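Side-chain contacts in cleavage stimulation factor 77 (Encephalitozoon cuniculi, PDB 2UY1), which probably binds mRNA and, as a member of the Suppressor of forked family of helical-repeat proteins, is expected to take part in pre-mRNA 3'-end processing: residues V321-A326 with S353-E358; I328-T333 with L365-E370; E359-L364 with D388-Y393. All coordinates share one frame; numbering follows the deposited sequence.

Interaction 1: V321-A326 with S353-E358; sequences VFIYCA and STLLKE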
loop_
_atom_site.group_PDB
_atom_site.type_symbol
_atom_site.label_atom_id
_atom_site.label_comp_id
_atom_site.label_asym_id
_atom_site.label_seq_id
_atom_site.Cartn_x
_atom_site.Cartn_y
_atom_site.Cartn_z
ATOM N N VAL B 321 -4.749 16.049 16.834
ATOM C CA VAL B 321 -4.132 17.255 17.381
ATOM C C VAL B 321 -3.111 16.789 18.387
ATOM O O VAL B 321 -2.055 17.350 18.482
ATOM C CB VAL B 321 -5.225 18.244 18.031
ATOM C CG1 VAL B 321 -4.566 19.460 18.789
ATOM C CG2 VAL B 321 -6.111 18.764 16.965
ATOM N N PHE B 322 -3.417 15.681 19.049
ATOM C CA PHE B 322 -2.485 15.049 19.985
ATOM C C PHE B 322 -1.308 14.431 19.258
ATOM O O PHE B 322 -0.215 14.501 19.749
ATOM C CB PHE B 322 -3.177 13.918 20.753
ATOM C CG PHE B 322 -4.256 14.373 21.727
ATOM C CD1 PHE B 322 -3.928 14.748 23.018
ATOM C CD2 PHE B 322 -5.597 14.400 21.334
ATOM C CE1 PHE B 322 -4.922 15.144 23.931
ATOM C CE2 PHE B 322 -6.608 14.785 22.239
ATOM C CZ PHE B 322 -6.261 15.135 23.550
ATOM N N ILE B 323 -1.568 13.708 18.160
ATOM C CA ILE B 323 -0.544 13.079 17.333
ATOM C C ILE B 323 0.349 14.142 16.701
ATOM O O ILE B 323 1.568 14.007 16.662
ATOM C CB ILE B 323 -1.180 12.241 16.185
ATOM C CG1 ILE B 323 -2.154 11.163 16.697
ATOM C CG2 ILE B 323 -0.119 11.692 15.207
ATOM C CD1 ILE B 323 -2.910 10.426 15.522
ATOM N N TYR B 324 -0.259 15.218 16.190
ATOM C CA TYR B 324 0.549 16.331 15.698
ATOM C C TYR B 324 1.464 16.935 16.767
ATOM O O TYR B 324 2.640 17.198 16.501
ATOM C CB TYR B 324 -0.370 17.375 15.106
ATOM C CG TYR B 324 0.282 18.692 14.931
ATOM C CD1 TYR B 324 1.057 18.981 13.793
ATOM C CD2 TYR B 324 0.141 19.667 15.923
ATOM C CE1 TYR B 324 1.664 20.203 13.690
ATOM C CE2 TYR B 324 0.736 20.879 15.828
ATOM C CZ TYR B 324 1.475 21.161 14.724
ATOM O OH TYR B 324 2.045 22.413 14.664
ATOM N N CYS B 325 0.947 17.176 17.974
ATOM C CA CYS B 325 1.785 17.777 19.063
ATOM C C CYS B 325 2.890 16.867 19.516
ATOM O O CYS B 325 3.945 17.351 19.977
ATOM C CB CYS B 325 0.963 18.133 20.313
ATOM S SG CYS B 325 -0.097 19.586 20.033
ATOM N N ALA B 326 2.616 15.559 19.512
ATOM C CA ALA B 326 3.648 14.578 19.920
ATOM C C ALA B 326 4.815 14.576 18.912
ATOM O O ALA B 326 6.035 14.527 19.271
ATOM C CB ALA B 326 3.036 13.200 20.075
ATOM N N SER B 353 -9.881 5.259 19.341
ATOM C CA SER B 353 -9.307 5.809 18.107
ATOM C C SER B 353 -8.217 4.850 17.560
ATOM O O SER B 353 -7.136 4.826 18.075
ATOM C CB SER B 353 -8.657 7.178 18.379
ATOM O OG SER B 353 -8.032 7.711 17.189
ATOM N N THR B 354 -8.516 4.106 16.514
ATOM C CA THR B 354 -7.542 3.199 15.889
ATOM C C THR B 354 -6.325 3.991 15.296
ATOM O O THR B 354 -5.131 3.588 15.395
ATOM C CB THR B 354 -8.270 2.403 14.838
ATOM O OG1 THR B 354 -9.153 1.460 15.490
ATOM C CG2 THR B 354 -7.252 1.705 13.824
ATOM N N LEU B 355 -6.640 5.144 14.723
ATOM C CA LEU B 355 -5.611 6.100 14.300
ATOM C C LEU B 355 -4.584 6.355 15.353
ATOM O O LEU B 355 -3.404 6.279 15.104
ATOM C CB LEU B 355 -6.244 7.454 13.974
ATOM C CG LEU B 355 -5.229 8.515 13.535
ATOM C CD1 LEU B 355 -4.509 8.102 12.198
ATOM C CD2 LEU B 355 -6.000 9.819 13.423
ATOM N N LEU B 356 -5.008 6.731 16.549
ATOM C CA LEU B 356 -4.015 7.088 17.576
ATOM C C LEU B 356 -3.259 5.819 18.033
ATOM O O LEU B 356 -2.075 5.876 18.401
ATOM C CB LEU B 356 -4.791 7.723 18.754
ATOM C CG LEU B 356 -4.532 8.729 19.883
ATOM C CD1 LEU B 356 -3.703 9.957 19.549
ATOM C CD2 LEU B 356 -5.910 9.222 20.262
ATOM N N LYS B 357 -3.991 4.704 18.141
ATOM C CA LYS B 357 -3.399 3.445 18.580
ATOM C C LYS B 357 -2.264 2.993 17.634
ATOM O O LYS B 357 -1.120 2.708 18.080
ATOM C CB LYS B 357 -4.465 2.373 18.725
ATOM C CG LYS B 357 -5.439 2.590 19.887
ATOM C CD LYS B 357 -6.501 1.448 19.936
ATOM C CE LYS B 357 -7.750 1.881 20.792
ATOM N NZ LYS B 357 -8.978 1.094 20.320
ATOM N N GLU B 358 -2.550 3.012 16.342
ATOM C CA GLU B 358 -1.584 2.655 15.304
ATOM C C GLU B 358 -0.441 3.633 15.148
ATOM O O GLU B 358 0.703 3.209 15.009
ATOM C CB GLU B 358 -2.278 2.420 13.951
ATOM C CG GLU B 358 -1.325 2.048 12.777
ATOM C CD GLU B 358 -2.052 1.565 11.516
ATOM O OE1 GLU B 358 -2.777 0.526 11.537
ATOM O OE2 GLU B 358 -1.827 2.180 10.455
#
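Ile323 carries its CG1 branch opposite its own carbonyl carbon and keeps the chain extended (chi2 174°), which sends CD1 straight out toward the helix that starts after Ser353. Leu356, with CG roughly anti to its backbone N (chi1 -153°), brings its CD1 methyl up to the base of that branch, and Leu355 brings its own branch point to the tip. The CD1 methyl of Ile323 thus lodges between two consecutive leucines. It lies 3.6 Å from Leu355 CG and 3.8 Å from Leu355 CD2, while Leu356 CD1 sits 4.1 Å away. The tightest point is lower on the branch, where Ile323 CG1 and Leu356 CD1 are 3.5 Å apart, closer than carbon atoms usually pack. Both leucines cross the isoleucine obliquely. Phe322 adds little to this contact: its CB comes within 4.2 Å of Leu356 CD1, while its side chain also packs on Val317 and Lys349. The side chains that meet across the interface are apolar, and three of the four residues are buried. At the start of the second helix Ser353 is the N-cap, and its OG accepts from Leu356 N at 3.2 Å, fixing the first turn that presents the two leucines. The helix segments run nearly in the same direction, inclined by 22° with their axes 10.6 Å apart. Helix 337-349 lies between them in sequence and touches both through Ala326 and Lys357. Such parallel packing of every second helix, with the intervening one running back, is characteristic of the helical-repeat (TPR-like, HAT) solenoid of Suppressor of forked proteins.

Interaction 2: I328-T333 with L365-E370; sequences IEYYAT and LRIGDE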
loop_
_atom_site.group_PDB
_atom_site.type_symbol
_atom_site.label_atom_id
_atom_site.label_comp_id
_atom_site.label_asym_id
_atom_site.label_seq_id
_atom_site.Cartn_x
_atom_site.Cartn_y
_atom_site.Cartn_z
ATOM N N ILE B 328 5.551 17.197 16.798
ATOM C CA ILE B 328 6.371 18.406 16.982
ATOM C C ILE B 328 7.356 18.255 18.174
ATOM O O ILE B 328 8.452 18.762 18.099
ATOM C CB ILE B 328 5.530 19.622 17.324
ATOM C CG1 ILE B 328 4.545 19.990 16.193
ATOM C CG2 ILE B 328 6.451 20.757 17.759
ATOM C CD1 ILE B 328 5.156 20.172 14.838
ATOM N N GLU B 329 6.930 17.618 19.253
ATOM C CA GLU B 329 7.711 17.658 20.453
ATOM C C GLU B 329 8.870 16.761 20.200
ATOM O O GLU B 329 9.971 17.114 20.510
ATOM C CB GLU B 329 6.952 17.236 21.715
ATOM C CG GLU B 329 5.998 18.287 22.234
ATOM C CD GLU B 329 6.685 19.444 23.031
ATOM O OE1 GLU B 329 7.900 19.421 23.336
ATOM O OE2 GLU B 329 5.949 20.388 23.383
ATOM N N TYR B 330 8.629 15.607 19.578
ATOM C CA TYR B 330 9.767 14.722 19.219
ATOM C C TYR B 330 10.816 15.384 18.275
ATOM O O TYR B 330 11.982 15.444 18.611
ATOM C CB TYR B 330 9.306 13.364 18.650
ATOM C CG TYR B 330 10.492 12.497 18.359
ATOM C CD1 TYR B 330 11.319 12.075 19.409
ATOM C CD2 TYR B 330 10.857 12.177 17.045
ATOM C CE1 TYR B 330 12.479 11.300 19.172
ATOM C CE2 TYR B 330 12.029 11.383 16.794
ATOM C CZ TYR B 330 12.817 10.980 17.877
ATOM O OH TYR B 330 13.945 10.187 17.690
ATOM N N TYR B 331 10.381 15.859 17.099
ATOM C CA TYR B 331 11.314 16.408 16.084
ATOM C C TYR B 331 11.931 17.762 16.461
ATOM O O TYR B 331 12.968 18.100 15.968
ATOM C CB TYR B 331 10.628 16.438 14.695
ATOM C CG TYR B 331 10.398 15.025 14.276
ATOM C CD1 TYR B 331 11.453 14.260 13.832
ATOM C CD2 TYR B 331 9.154 14.416 14.433
ATOM C CE1 TYR B 331 11.280 12.920 13.537
ATOM C CE2 TYR B 331 8.968 13.065 14.136
ATOM C CZ TYR B 331 10.045 12.332 13.676
ATOM O OH TYR B 331 9.923 10.971 13.383
ATOM N N ALA B 332 11.298 18.496 17.369
ATOM C CA ALA B 332 11.799 19.820 17.757
ATOM C C ALA B 332 12.808 19.666 18.908
ATOM O O ALA B 332 13.853 20.275 18.902
ATOM C CB ALA B 332 10.644 20.756 18.142
ATOM N N THR B 333 12.516 18.769 19.839
ATOM C CA THR B 333 13.296 18.652 21.070
ATOM C C THR B 333 14.115 17.352 21.152
ATOM O O THR B 333 15.155 17.332 21.787
ATOM C CB THR B 333 12.378 18.787 22.287
ATOM O OG1 THR B 333 11.624 17.579 22.421
ATOM C CG2 THR B 333 11.452 19.961 22.102
ATOM N N LEU B 365 7.921 2.301 17.661
ATOM C CA LEU B 365 8.799 1.295 17.069
ATOM C C LEU B 365 9.800 1.990 16.094
ATOM O O LEU B 365 11.011 1.676 16.089
ATOM C CB LEU B 365 7.924 0.241 16.372
ATOM C CG LEU B 365 8.512 -1.099 15.972
ATOM C CD1 LEU B 365 8.690 -1.906 17.198
ATOM C CD2 LEU B 365 7.530 -1.710 14.921
ATOM N N ARG B 366 9.333 2.992 15.351
ATOM C CA ARG B 366 10.211 3.623 14.341
ATOM C C ARG B 366 11.340 4.468 14.874
ATOM O O ARG B 366 12.415 4.508 14.290
ATOM C CB ARG B 366 9.465 4.418 13.288
ATOM C CG ARG B 366 9.152 5.834 13.632
ATOM C CD ARG B 366 8.684 6.637 12.362
ATOM N NE ARG B 366 7.489 6.019 11.753
ATOM C CZ ARG B 366 6.224 6.387 12.008
ATOM N NH1 ARG B 366 5.990 7.410 12.859
ATOM N NH2 ARG B 366 5.195 5.740 11.392
ATOM N N ILE B 367 11.103 5.160 15.968
ATOM C CA ILE B 367 12.194 5.931 16.611
ATOM C C ILE B 367 13.138 5.082 17.472
ATOM O O ILE B 367 14.210 5.579 17.936
ATOM C CB ILE B 367 11.645 7.041 17.462
ATOM C CG1 ILE B 367 10.831 6.450 18.631
ATOM C CG2 ILE B 367 10.827 8.020 16.556
ATOM C CD1 ILE B 367 10.880 7.293 19.933
ATOM N N GLY B 368 12.744 3.852 17.733
ATOM C CA GLY B 368 13.656 2.912 18.346
ATOM C C GLY B 368 13.414 2.741 19.838
ATOM O O GLY B 368 14.260 2.197 20.554
ATOM N N ASP B 369 12.246 3.168 20.299
ATOM C CA ASP B 369 11.873 3.075 21.719
ATOM C C ASP B 369 11.169 1.732 21.934
ATOM O O ASP B 369 9.934 1.677 22.136
ATOM C CB ASP B 369 10.986 4.259 22.090
ATOM C CG ASP B 369 10.811 4.425 23.554
ATOM O OD1 ASP B 369 11.786 4.262 24.309
ATOM O OD2 ASP B 369 9.709 4.799 23.971
ATOM N N GLU B 370 11.983 0.657 21.870
ATOM C CA GLU B 370 11.548 -0.726 21.876
ATOM C C GLU B 370 10.718 -1.230 23.059
ATOM O O GLU B 370 9.644 -1.837 22.880
ATOM C CB GLU B 370 12.751 -1.646 21.654
ATOM C CG GLU B 370 12.349 -3.085 21.516
ATOM C CD GLU B 370 13.525 -3.952 21.181
ATOM O OE1 GLU B 370 14.077 -3.806 20.056
ATOM O OE2 GLU B 370 13.906 -4.725 22.060
#
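Within the HAT-type helical solenoid, Tyr330 and Tyr331, near the C-terminal end of helix 319-333, meet Ile367 in the last turn of helix 354-367, which closes in a Schellman motif at Gly368. Gly368 makes that turn out of the helix with a positive phi of 101°. Tyr330 holds its ring well out from the helix, with CG trans to the backbone N (chi1 -178°), and slides along Ile367 in the opposite sense. The CG2 methyl of Ile367 comes obliquely to the ring, 3.6 Å from Tyr330 CE2 and 3.8 Å from Tyr330 CZ. The CG1 branch of Ile367 takes the hindered place between backbone N and carbonyl carbon (chi1 64°), which leaves CG2 as the methyl that does most of the touching. Tyr331 approaches the same methyl more loosely, its OH 4.4 Å from Ile367 CG2. The two tyrosines also brace one another: Tyr330 CD2 stands 3.4 Å above the plane of the Tyr331 ring, over its centre. Both phenol oxygens hydrogen-bond to the backbone of a second protein chain, and the carbonyl oxygens of Arg366 and Ile367 accept from aromatic side chains of that chain, so this contact borders the assembly interface. At the far end of the Tyr330 ring, OH also rests against the branch point of the isoleucine, 3.9 Å from Ile367 CB.

Interaction 3: E359-L364 with D388-Y393; sequences EFFLFL and DSMIEY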
loop_
_atom_site.group_PDB
_atom_site.type_symbol
_atom_site.label_atom_id
_atom_site.label_comp_id
_atom_site.label_asym_id
_atom_site.label_seq_id
_atom_site.Cartn_x
_atom_site.Cartn_y
_atom_site.Cartn_z
ATOM N N GLU B 359 -0.755 4.938 15.147
ATOM C CA GLU B 359 0.252 5.956 14.960
ATOM C C GLU B 359 1.131 6.031 16.172
ATOM O O GLU B 359 2.261 6.340 15.984
ATOM C CB GLU B 359 -0.349 7.347 14.682
ATOM C CG GLU B 359 -1.023 7.547 13.316
ATOM C CD GLU B 359 -0.071 7.459 12.116
ATOM O OE1 GLU B 359 1.070 7.895 12.275
ATOM O OE2 GLU B 359 -0.459 6.954 11.018
ATOM N N PHE B 360 0.599 5.762 17.381
ATOM C CA PHE B 360 1.394 5.702 18.636
ATOM C C PHE B 360 2.329 4.487 18.601
ATOM O O PHE B 360 3.470 4.627 18.921
ATOM C CB PHE B 360 0.471 5.530 19.856
ATOM C CG PHE B 360 1.127 5.725 21.231
ATOM C CD1 PHE B 360 2.421 6.161 21.381
ATOM C CD2 PHE B 360 0.358 5.507 22.405
ATOM C CE1 PHE B 360 2.991 6.350 22.630
ATOM C CE2 PHE B 360 0.912 5.677 23.641
ATOM C CZ PHE B 360 2.231 6.072 23.769
ATOM N N PHE B 361 1.815 3.303 18.290
ATOM C CA PHE B 361 2.664 2.138 18.263
ATOM C C PHE B 361 3.764 2.266 17.246
ATOM O O PHE B 361 4.904 1.954 17.546
ATOM C CB PHE B 361 1.874 0.841 18.094
ATOM C CG PHE B 361 2.767 -0.360 17.836
ATOM C CD1 PHE B 361 3.617 -0.851 18.868
ATOM C CD2 PHE B 361 2.814 -0.943 16.567
ATOM C CE1 PHE B 361 4.528 -1.936 18.645
ATOM C CE2 PHE B 361 3.707 -2.054 16.331
ATOM C CZ PHE B 361 4.547 -2.533 17.424
ATOM N N LEU B 362 3.449 2.739 16.060
ATOM C CA LEU B 362 4.421 2.708 14.943
ATOM C C LEU B 362 5.457 3.801 15.106
ATOM O O LEU B 362 6.609 3.684 14.675
ATOM C CB LEU B 362 3.744 2.848 13.585
ATOM C CG LEU B 362 2.842 1.685 13.114
ATOM C CD1 LEU B 362 2.160 2.095 11.838
ATOM C CD2 LEU B 362 3.569 0.295 12.916
ATOM N N PHE B 363 5.017 4.890 15.740
ATOM C CA PHE B 363 5.922 5.949 16.159
ATOM C C PHE B 363 6.894 5.364 17.180
ATOM O O PHE B 363 8.073 5.603 17.133
ATOM C CB PHE B 363 5.155 7.087 16.856
ATOM C CG PHE B 363 6.062 8.064 17.569
ATOM C CD1 PHE B 363 6.798 9.024 16.844
ATOM C CD2 PHE B 363 6.162 8.063 18.946
ATOM C CE1 PHE B 363 7.653 9.936 17.516
ATOM C CE2 PHE B 363 7.033 8.953 19.625
ATOM C CZ PHE B 363 7.785 9.884 18.907
ATOM N N LEU B 364 6.420 4.660 18.191
ATOM C CA LEU B 364 7.439 4.174 19.171
ATOM C C LEU B 364 8.428 3.157 18.510
ATOM O O LEU B 364 9.618 3.083 18.808
ATOM C CB LEU B 364 6.724 3.522 20.367
ATOM C CG LEU B 364 5.934 4.478 21.280
ATOM C CD1 LEU B 364 5.190 3.669 22.344
ATOM C CD2 LEU B 364 6.875 5.505 21.966
ATOM N N ASP B 388 1.643 -6.843 11.624
ATOM C CA ASP B 388 2.735 -7.039 10.666
ATOM C C ASP B 388 4.029 -6.243 10.933
ATOM O O ASP B 388 5.146 -6.775 10.684
ATOM C CB ASP B 388 2.309 -6.739 9.268
ATOM C CG ASP B 388 1.173 -7.616 8.811
ATOM O OD1 ASP B 388 0.915 -8.644 9.453
ATOM O OD2 ASP B 388 0.580 -7.296 7.777
ATOM N N SER B 389 3.927 -5.017 11.435
ATOM C CA SER B 389 5.154 -4.251 11.846
ATOM C C SER B 389 5.855 -4.878 13.014
ATOM O O SER B 389 7.103 -5.016 13.004
ATOM C CB SER B 389 4.806 -2.781 12.150
ATOM O OG SER B 389 4.073 -2.263 11.041
ATOM N N MET B 390 5.089 -5.316 14.010
ATOM C CA MET B 390 5.671 -5.981 15.178
ATOM C C MET B 390 6.279 -7.347 14.819
ATOM O O MET B 390 7.330 -7.712 15.304
ATOM C CB MET B 390 4.610 -6.085 16.317
ATOM C CG MET B 390 5.083 -6.634 17.649
ATOM S SD MET B 390 6.207 -5.444 18.487
ATOM C CE MET B 390 7.735 -5.957 17.859
ATOM N N ILE B 391 5.607 -8.130 13.985
ATOM C CA ILE B 391 6.152 -9.430 13.510
ATOM C C ILE B 391 7.449 -9.209 12.720
ATOM O O ILE B 391 8.412 -9.985 12.855
ATOM C CB ILE B 391 5.058 -10.224 12.625
ATOM C CG1 ILE B 391 3.950 -10.807 13.546
ATOM C CG2 ILE B 391 5.753 -11.355 11.719
ATOM C CD1 ILE B 391 2.552 -11.127 12.848
ATOM N N GLU B 392 7.480 -8.207 11.860
ATOM C CA GLU B 392 8.679 -7.940 11.041
ATOM C C GLU B 392 9.853 -7.453 11.907
ATOM O O GLU B 392 10.999 -7.937 11.783
ATOM C CB GLU B 392 8.414 -6.896 9.947
ATOM C CG GLU B 392 9.707 -6.456 9.066
ATOM C CD GLU B 392 10.160 -7.488 8.009
ATOM O OE1 GLU B 392 9.745 -8.674 8.059
ATOM O OE2 GLU B 392 10.948 -7.138 7.097
ATOM N N TYR B 393 9.552 -6.523 12.794
ATOM C CA TYR B 393 10.557 -6.121 13.869
ATOM C C TYR B 393 11.182 -7.263 14.721
ATOM O O TYR B 393 12.404 -7.354 14.861
ATOM C CB TYR B 393 9.902 -5.103 14.781
ATOM C CG TYR B 393 10.879 -4.434 15.753
ATOM C CD1 TYR B 393 11.523 -3.254 15.403
ATOM C CD2 TYR B 393 11.156 -4.995 16.975
ATOM C CE1 TYR B 393 12.369 -2.601 16.304
ATOM C CE2 TYR B 393 12.031 -4.362 17.891
ATOM C CZ TYR B 393 12.614 -3.187 17.536
ATOM O OH TYR B 393 13.480 -2.557 18.388
#
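The segments 359-364 and 388-393 run almost parallel, their axes inclined by 19°. They come nearest at Leu362 and Ser389, whose CA atoms are 7.7 Å apart. Phe361 and Met390 carry the larger share of the contact and meet at about a right angle. The sulfur of Met390 lies beside the ring rim, not over a face: SD is 3.5 Å from Phe361 CZ. Seen from the centroid of the Phe361 ring, it stands 78° off the ring normal. This is an edge-on Met-aromatic contact, in which the polarisable sulfur faces the ring hydrogens. The backbone itself sets Met390 CB against the ring, 3.7 Å from Phe361 CZ. From there Met390 starts with CG trans to its backbone N (chi1 -175°), and bends at chi2 and chi3 bring SD back beside the ring. Beside this pair, Leu362 drives its CD2 methyl against the serine. Leu362 CD2 is 3.4 Å from Ser389 CB, tight for two carbons, and 3.2 Å from Ser389 OG. Ser389 OG is hydrogen-bonded to Arg385 O in the same helix, which probably makes the apolar neighbour acceptable. Around the contact, helix 370-379 presents Phe377 to both Phe361 and Met390, and helix 400-415 packs Leu406 on Met390 and is tied to Asp388 by a salt bridge from Lys410. Phe360 and Phe363 also pack on helix 337-349.

How the interactions relate
All three interactions are buried packing between near-neighbour helices, and helix 354-367 takes part in every one. Interactions 1 and 2 hold it against helix 319-333, the first near the N-terminal end of both helices and the second near the C-terminal end; interaction 3 passes it on to helix 384-397, extending the stack. Their chemistry shifts with place: aliphatic in interaction 1, where Phe322 joins only through CB, aromatic against a branched methyl in interaction 2, sulfur-aromatic with a small serine in interaction 3. Interaction 2 hydrogen-bonds to a second protein chain, on which interaction 3 packs. Packing joins interactions 1 and 3 (Ile323 on Glu359) and interactions 2 and 3 (Tyr330 and Phe363, edge-to-face).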